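Local coordinates for signal recognition particle 54 kDa protein (Aeropyrum pernix, PDB 7EPK) that is an SRP54-type protein of the signal recognition particle, combining a helical bundle domain, a P-loop GTPase-type domain that holds GDP here, and a signal peptide binding domain, at residues G138-E141 and Q142-L146. Residues are numbered along the deposited sequence; the frame is centred on the assembly and turned at random.
Sequences GAYE and QLKRL
Y140 and K144, one helical turn apart, lie side by side and point the same way. The evidence is a single side-chain approach, Y140 CE1 to K144 CG at 4.1 Å, with the methylene meeting the ring obliquely. The tyrosine reaches it because its CG stands anti to the backbone N (chi1 179°), which carries the ring alongside the lysine chain; F154 meets that ring edge-to-face and R158 adds a cation-pi contact.

Four successive i to i+4 bonds define the first two turns of the helix. Q142 N donates to G138 O at 2.9 Å, placing G138 at the N-cap, and R145 N closes the series on E141 O, also at 2.9 Å. L143 N to A139 O is the straightest, with an N-H...O angle of 177°.

R145 can be followed outward from its CB, which is 3.8 Å from E141 O. CG and CD stay beside this same carbonyl oxygen, CD coming to 3.7 Å. Bends at chi2 and chi3 fold the chain back along the helix, so that NE remains near E141 O and NH2 arrives 3.9 Å from E141 C. The guanidinium thus lies flat against the backbone, one face centred over Q142 CA. No salt bridge with E141 results: the nearest charged atoms, E141 OE2 and R145 NH2, are 6.7 Å apart.

Beside that guanidinium the Q142 side chain runs outward, extended beyond CG, and its NE2 hydrogen-bonds GDP O1A. L143 packs on T110, A113, L129 and S131. Helix 139-150 is the crossover of the beta-alpha-beta unit between strands 127-131 and 153-156, and its N-terminal turn contributes Q142 to the nucleotide pocket of this P-loop NTPase fold.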
ATOM      1  N   GLY A 138       2.641  14.804  36.612  1.00 63.34           N
ATOM      2  CA  GLY A 138       1.819  13.587  36.448  1.00 63.56           C
ATOM      3  C   GLY A 138       2.148  12.844  35.171  1.00 62.92           C
ATOM      4  O   GLY A 138       1.392  11.912  34.817  1.00 62.15           O
ATOM      5  N   ALA A 139       3.255  13.221  34.526  1.00 63.11           N
ATOM      6  CA  ALA A 139       3.835  12.544  33.342  1.00 59.27           C
ATOM      7  C   ALA A 139       4.191  11.096  33.698  1.00 57.61           C
ATOM      8  O   ALA A 139       3.722  10.182  33.002  1.00 59.41           O
ATOM      9  CB  ALA A 139       5.045  13.310  32.875  1.00 54.52           C
ATOM     10  N   TYR A 140       5.005  10.921  34.741  1.00 58.71           N
ATOM     11  CA  TYR A 140       5.429   9.606  35.292  1.00 60.93           C
ATOM     12  C   TYR A 140       4.173   8.731  35.422  1.00 60.67           C
ATOM     13  O   TYR A 140       4.158   7.599  34.919  1.00 64.10           O
ATOM     14  CB  TYR A 140       6.218   9.796  36.607  1.00 60.05           C
ATOM     15  CG  TYR A 140       6.691   8.532  37.291  1.00 59.60           C
ATOM     16  CD1 TYR A 140       5.842   7.783  38.102  1.00 58.57           C
ATOM     17  CD2 TYR A 140       7.990   8.068  37.127  1.00 60.23           C
ATOM     18  CE1 TYR A 140       6.253   6.599  38.697  1.00 52.65           C
ATOM     19  CE2 TYR A 140       8.416   6.894  37.730  1.00 58.01           C
ATOM     20  CZ  TYR A 140       7.545   6.155  38.509  1.00 54.95           C
ATOM     21  OH  TYR A 140       7.985   5.009  39.104  1.00 62.83           O
ATOM     22  N   GLU A 141       3.127   9.258  36.055  1.00 67.26           N
ATOM     23  CA  GLU A 141       1.950   8.457  36.486  1.00 73.41           C
ATOM     24  C   GLU A 141       1.132   8.107  35.240  1.00 71.72           C
ATOM     25  O   GLU A 141       0.738   6.922  35.122  1.00 69.95           O
ATOM     26  CB  GLU A 141       1.132   9.203  37.547  1.00 78.01           C
ATOM     27  CG  GLU A 141       1.890   9.468  38.840  1.00 78.25           C
ATOM     28  CD  GLU A 141       2.725  10.740  38.832  1.00 79.39           C
ATOM     29  OE1 GLU A 141       3.860  10.711  38.327  1.00 74.85           O
ATOM     30  OE2 GLU A 141       2.234  11.765  39.328  1.00 92.60           O
ATOM     31  N   GLN A 142       0.924   9.101  34.361  1.00 64.60           N
ATOM     32  CA  GLN A 142       0.247   8.968  33.043  1.00 64.22           C
ATOM     33  C   GLN A 142       0.852   7.783  32.278  1.00 64.01           C
ATOM     34  O   GLN A 142       0.106   6.806  31.962  1.00 65.49           O
ATOM     35  CB  GLN A 142       0.388  10.276  32.256  1.00 67.46           C
ATOM     36  CG  GLN A 142      -0.629  10.444  31.131  1.00 68.07           C
ATOM     37  CD  GLN A 142      -0.463  11.753  30.395  1.00 67.58           C
ATOM     38  OE1 GLN A 142       0.303  12.629  30.797  1.00 61.54           O
ATOM     39  NE2 GLN A 142      -1.198  11.900  29.306  1.00 60.72           N
ATOM     40  N   LEU A 143       2.152   7.852  31.993  1.00 54.34           N
ATOM     41  CA  LEU A 143       2.870   6.795  31.235  1.00 60.70           C
ATOM     42  C   LEU A 143       2.754   5.459  31.993  1.00 65.35           C
ATOM     43  O   LEU A 143       2.427   4.430  31.343  1.00 60.01           O
ATOM     44  CB  LEU A 143       4.322   7.245  31.011  1.00 56.44           C
ATOM     45  CG  LEU A 143       5.080   6.502  29.917  1.00 57.67           C
ATOM     46  CD1 LEU A 143       4.328   6.552  28.586  1.00 64.12           C
ATOM     47  CD2 LEU A 143       6.493   7.050  29.755  1.00 55.13           C
ATOM     48  N   LYS A 144       2.946   5.488  33.321  1.00 69.58           N
ATOM     49  CA  LYS A 144       2.788   4.324  34.239  1.00 74.30           C
ATOM     50  C   LYS A 144       1.485   3.571  33.914  1.00 73.55           C
ATOM     51  O   LYS A 144       1.564   2.359  33.629  1.00 72.14           O
ATOM     52  CB  LYS A 144       2.802   4.777  35.704  1.00 76.57           C
ATOM     53  CG  LYS A 144       3.840   4.083  36.579  1.00 86.77           C
ATOM     54  CD  LYS A 144       3.583   2.613  36.819  1.00 91.10           C
ATOM     55  CE  LYS A 144       4.712   1.934  37.570  1.00 94.43           C
ATOM     56  NZ  LYS A 144       4.506   0.466  37.641  1.00 95.64           N
ATOM     57  N   ARG A 145       0.339   4.263  33.967  1.00 72.34           N
ATOM     58  CA  ARG A 145      -1.014   3.711  33.678  1.00 72.88           C
ATOM     59  C   ARG A 145      -0.970   2.968  32.338  1.00 71.91           C
ATOM     60  O   ARG A 145      -1.177   1.729  32.342  1.00 61.17           O
ATOM     61  CB  ARG A 145      -2.071   4.824  33.636  1.00 78.63           C
ATOM     62  CG  ARG A 145      -2.891   4.993  34.910  1.00 80.74           C
ATOM     63  CD  ARG A 145      -2.940   6.441  35.384  1.00 86.97           C
ATOM     64  NE  ARG A 145      -3.194   7.385  34.298  1.00 96.25           N
ATOM     65  CZ  ARG A 145      -3.033   8.709  34.361  1.00 91.77           C
ATOM     66  NH1 ARG A 145      -3.312   9.449  33.295  1.00 88.30           N
ATOM     67  NH2 ARG A 145      -2.599   9.283  35.476  1.00 76.61           N
ATOM     68  N   LEU A 146      -0.676   3.701  31.255  1.00 75.26           N
ATOM     69  CA  LEU A 146      -0.713   3.202  29.848  1.00 72.45           C
ATOM     70  C   LEU A 146       0.207   1.982  29.686  1.00 64.74           C
ATOM     71  O   LEU A 146      -0.150   1.107  28.886  1.00 58.89           O
ATOM     72  CB  LEU A 146      -0.313   4.325  28.879  1.00 73.50           C
ATOM     73  CG  LEU A 146      -1.324   5.460  28.731  1.00 76.99           C
ATOM     74  CD1 LEU A 146      -0.734   6.626  27.956  1.00 77.15           C
ATOM     75  CD2 LEU A 146      -2.587   4.958  28.052  1.00 83.61           C
TER